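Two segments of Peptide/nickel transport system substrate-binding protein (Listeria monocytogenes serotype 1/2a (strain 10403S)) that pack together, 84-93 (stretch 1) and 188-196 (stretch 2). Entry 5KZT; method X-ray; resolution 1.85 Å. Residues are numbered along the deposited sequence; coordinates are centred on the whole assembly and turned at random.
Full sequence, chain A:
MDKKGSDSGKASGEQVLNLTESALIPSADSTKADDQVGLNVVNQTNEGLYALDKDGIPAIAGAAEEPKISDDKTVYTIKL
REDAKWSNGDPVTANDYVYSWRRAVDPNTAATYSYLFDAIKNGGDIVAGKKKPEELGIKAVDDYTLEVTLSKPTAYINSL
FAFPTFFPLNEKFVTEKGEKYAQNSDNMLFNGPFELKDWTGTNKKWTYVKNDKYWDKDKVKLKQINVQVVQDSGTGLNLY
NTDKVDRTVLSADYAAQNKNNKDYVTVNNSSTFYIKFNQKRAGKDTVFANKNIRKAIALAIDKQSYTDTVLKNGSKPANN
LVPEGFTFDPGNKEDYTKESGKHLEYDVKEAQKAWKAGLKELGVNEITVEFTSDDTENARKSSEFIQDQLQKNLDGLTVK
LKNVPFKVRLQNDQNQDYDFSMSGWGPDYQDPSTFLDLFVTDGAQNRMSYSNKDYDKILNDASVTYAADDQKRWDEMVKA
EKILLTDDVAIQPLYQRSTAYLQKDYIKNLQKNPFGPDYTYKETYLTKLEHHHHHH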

# COMPACT_ATOMS: atom_id res chain seq x y z
N ALA A 84 -22.53 -14.34 -10.76
CA ALA A 84 -21.56 -13.27 -10.94
C ALA A 84 -21.27 -13.04 -12.43
O ALA A 84 -21.05 -13.99 -13.20
CB ALA A 84 -20.29 -13.57 -10.17
N LYS A 85 -21.31 -11.77 -12.82
CA LYS A 85 -21.11 -11.35 -14.19
C LYS A 85 -20.08 -10.24 -14.31
O LYS A 85 -19.88 -9.44 -13.39
CB LYS A 85 -22.43 -10.86 -14.77
CG LYS A 85 -23.36 -11.99 -15.17
CD LYS A 85 -24.63 -11.46 -15.81
CE LYS A 85 -25.71 -12.53 -15.85
NZ LYS A 85 -25.20 -13.87 -16.26
N TRP A 86 -19.40 -10.23 -15.45
CA TRP A 86 -18.61 -9.08 -15.88
C TRP A 86 -19.53 -8.01 -16.44
O TRP A 86 -20.67 -8.30 -16.84
CB TRP A 86 -17.60 -9.51 -16.94
CG TRP A 86 -16.51 -10.38 -16.40
CD1 TRP A 86 -16.37 -11.73 -16.57
CD2 TRP A 86 -15.42 -9.95 -15.58
NE1 TRP A 86 -15.25 -12.17 -15.90
CE2 TRP A 86 -14.63 -11.09 -15.31
CE3 TRP A 86 -15.01 -8.70 -15.08
CZ2 TRP A 86 -13.46 -11.03 -14.53
CZ3 TRP A 86 -13.85 -8.64 -14.30
CH2 TRP A 86 -13.10 -9.80 -14.03
N SER A 87 -19.04 -6.77 -16.47
CA SER A 87 -19.83 -5.62 -16.92
C SER A 87 -20.20 -5.65 -18.42
O SER A 87 -21.03 -4.85 -18.86
CB SER A 87 -19.11 -4.32 -16.58
OG SER A 87 -17.78 -4.32 -17.06
N ASN A 88 -19.60 -6.56 -19.19
CA ASN A 88 -20.02 -6.86 -20.57
C ASN A 88 -20.98 -8.06 -20.65
O ASN A 88 -21.25 -8.57 -21.74
CB ASN A 88 -18.78 -7.08 -21.48
CG ASN A 88 -18.00 -8.36 -21.16
OD1 ASN A 88 -18.26 -9.05 -20.18
ND2 ASN A 88 -17.03 -8.68 -22.03
N GLY A 89 -21.49 -8.54 -19.51
CA GLY A 89 -22.38 -9.70 -19.51
C GLY A 89 -21.74 -11.08 -19.47
O GLY A 89 -22.44 -12.04 -19.15
N ASP A 90 -20.44 -11.22 -19.77
CA ASP A 90 -19.77 -12.54 -19.66
C ASP A 90 -19.87 -13.04 -18.22
O ASP A 90 -19.70 -12.25 -17.29
CB ASP A 90 -18.26 -12.46 -20.00
CG ASP A 90 -17.97 -12.16 -21.48
OD1 ASP A 90 -18.88 -12.06 -22.32
OD2 ASP A 90 -16.76 -12.01 -21.80
N PRO A 91 -20.13 -14.35 -18.01
CA PRO A 91 -20.10 -14.85 -16.63
C PRO A 91 -18.67 -14.83 -16.04
O PRO A 91 -17.68 -14.92 -16.80
CB PRO A 91 -20.59 -16.30 -16.78
CG PRO A 91 -20.05 -16.69 -18.11
CD PRO A 91 -20.17 -15.47 -18.98
N VAL A 92 -18.58 -14.68 -14.73
CA VAL A 92 -17.31 -14.81 -14.02
C VAL A 92 -17.16 -16.30 -13.70
O VAL A 92 -18.03 -16.90 -13.05
CB VAL A 92 -17.25 -13.96 -12.73
CG1 VAL A 92 -15.91 -14.15 -12.01
CG2 VAL A 92 -17.52 -12.48 -13.05
N THR A 93 -16.09 -16.90 -14.22
CA THR A 93 -15.89 -18.35 -14.10
C THR A 93 -14.54 -18.65 -13.47
O THR A 93 -13.70 -17.75 -13.30
CB THR A 93 -15.93 -19.05 -15.48
OG1 THR A 93 -14.74 -18.75 -16.20
CG2 THR A 93 -17.15 -18.62 -16.29
N MET A 188 -11.11 -1.19 -19.10
CA MET A 188 -11.29 -2.03 -17.94
C MET A 188 -12.65 -2.72 -18.01
O MET A 188 -13.59 -2.18 -18.61
CB MET A 188 -11.26 -1.18 -16.66
CG MET A 188 -10.00 -0.37 -16.44
SD MET A 188 -10.15 0.81 -15.08
CE MET A 188 -10.23 -0.38 -13.74
N LEU A 189 -12.74 -3.90 -17.41
CA LEU A 189 -14.00 -4.60 -17.12
C LEU A 189 -14.22 -4.74 -15.62
O LEU A 189 -13.28 -4.91 -14.85
CB LEU A 189 -14.04 -6.01 -17.72
CG LEU A 189 -14.53 -6.31 -19.13
CD1 LEU A 189 -14.69 -7.82 -19.28
CD2 LEU A 189 -15.82 -5.57 -19.49
N PHE A 190 -15.49 -4.71 -15.22
CA PHE A 190 -15.86 -4.59 -13.81
C PHE A 190 -16.71 -5.78 -13.36
O PHE A 190 -17.56 -6.27 -14.10
CB PHE A 190 -16.63 -3.27 -13.61
CG PHE A 190 -15.99 -2.11 -14.30
CD1 PHE A 190 -14.70 -1.68 -13.94
CD2 PHE A 190 -16.62 -1.47 -15.38
CE1 PHE A 190 -14.08 -0.61 -14.60
CE2 PHE A 190 -16.01 -0.41 -16.05
CZ PHE A 190 -14.74 0.01 -15.67
N ASN A 191 -16.42 -6.28 -12.16
CA ASN A 191 -17.25 -7.30 -11.53
C ASN A 191 -17.55 -6.95 -10.08
O ASN A 191 -17.99 -7.80 -9.33
CB ASN A 191 -16.62 -8.70 -11.64
CG ASN A 191 -15.45 -8.92 -10.69
OD1 ASN A 191 -14.63 -8.02 -10.48
ND2 ASN A 191 -15.36 -10.11 -10.11
N GLY A 192 -17.37 -5.68 -9.72
CA GLY A 192 -17.56 -5.23 -8.35
C GLY A 192 -18.78 -4.33 -8.24
O GLY A 192 -19.54 -4.20 -9.19
N PRO A 193 -19.00 -3.72 -7.06
CA PRO A 193 -20.17 -2.85 -6.85
C PRO A 193 -20.32 -1.68 -7.80
O PRO A 193 -21.46 -1.24 -8.05
CB PRO A 193 -19.99 -2.36 -5.40
CG PRO A 193 -19.14 -3.40 -4.75
CD PRO A 193 -18.28 -4.01 -5.80
N PHE A 194 -19.20 -1.15 -8.31
CA PHE A 194 -19.20 0.04 -9.13
C PHE A 194 -18.47 -0.20 -10.46
O PHE A 194 -17.60 -1.08 -10.56
CB PHE A 194 -18.56 1.19 -8.36
CG PHE A 194 -19.30 1.55 -7.10
CD1 PHE A 194 -20.40 2.38 -7.14
CD2 PHE A 194 -18.89 1.05 -5.88
CE1 PHE A 194 -21.11 2.70 -5.98
CE2 PHE A 194 -19.60 1.34 -4.71
CZ PHE A 194 -20.70 2.19 -4.76
N GLU A 195 -18.89 0.53 -11.49
CA GLU A 195 -18.10 0.70 -12.69
C GLU A 195 -17.30 2.00 -12.58
O GLU A 195 -17.80 2.96 -11.98
CB GLU A 195 -19.03 0.85 -13.88
CG GLU A 195 -19.95 -0.32 -14.10
CD GLU A 195 -20.69 -0.20 -15.41
OE1 GLU A 195 -21.58 0.67 -15.52
OE2 GLU A 195 -20.37 -0.99 -16.32
N LEU A 196 -16.11 2.04 -13.17
CA LEU A 196 -15.33 3.28 -13.31
C LEU A 196 -15.66 3.96 -14.62
O LEU A 196 -15.75 3.31 -15.65
CB LEU A 196 -13.81 3.02 -13.22
CG LEU A 196 -12.88 4.22 -13.03
CD1 LEU A 196 -13.05 4.81 -11.63
CD2 LEU A 196 -11.42 3.84 -13.22
O HOH W 1 -20.36 -6.68 -13.58

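The contact between these two segments is a small loop-to-loop junction in which a serine at a tight turn ties two backbones together while a tryptophan ring packs against a leucine and the CB of an asparagine. It illustrates a general principle: segments far apart in sequence can be joined without a shared sheet when the side-chain hydroxyl and the backbone amide of one residue both bond to the backbone of a single partner.

In stretch 1, a type I turn from Trp-86 to Gly-89 is closed by the bond from Gly-89 N to Trp-86 O (2.8 Å), and the chain folds back so that Trp-86 N donates to Asp-90 O (2.7 Å). Asn-88 steadies the bend, its OD1 accepting from Asp-90 N at 3.1 Å. Gly-89 adopts positive phi, where a CB would be jammed against the preceding carbonyl oxygen.

Ser-87 meets Phe-190 through two bonds. Phe-190 N donates to Ser-87 OG at 3.0 Å with good geometry, whereas Ser-87 N reaches Phe-190 O at 2.8 Å in a bent, weak bond. The hydroxyl of Ser-87 therefore accepts while its own backbone N donates, so one residue uses both its side chain and its main chain on Phe-190. Phe-190 O is further satisfied by a water that donates to it (2.9 Å to the water oxygen) and to Lys-85 O (2.8 Å), bridging the two carbonyls. Trp-86 CA also lies 3.5 Å from Phe-190 O, a CH···O contact.

Beside these polar links, Trp-86 provides a broad apolar surface. Asn-191 CB sits over one face of its indole, 4.1 Å from the centroid of the six-membered ring, in a CH-pi contact; the amide of Asn-191 finds its hydrogen bonds elsewhere in the structure. Leu-189 packs its CB 3.9 Å from Trp-86 CE3, and its CD2 approaches Ser-87 OG at 3.4 Å. Together the stretches bury 430 Å², a modest area.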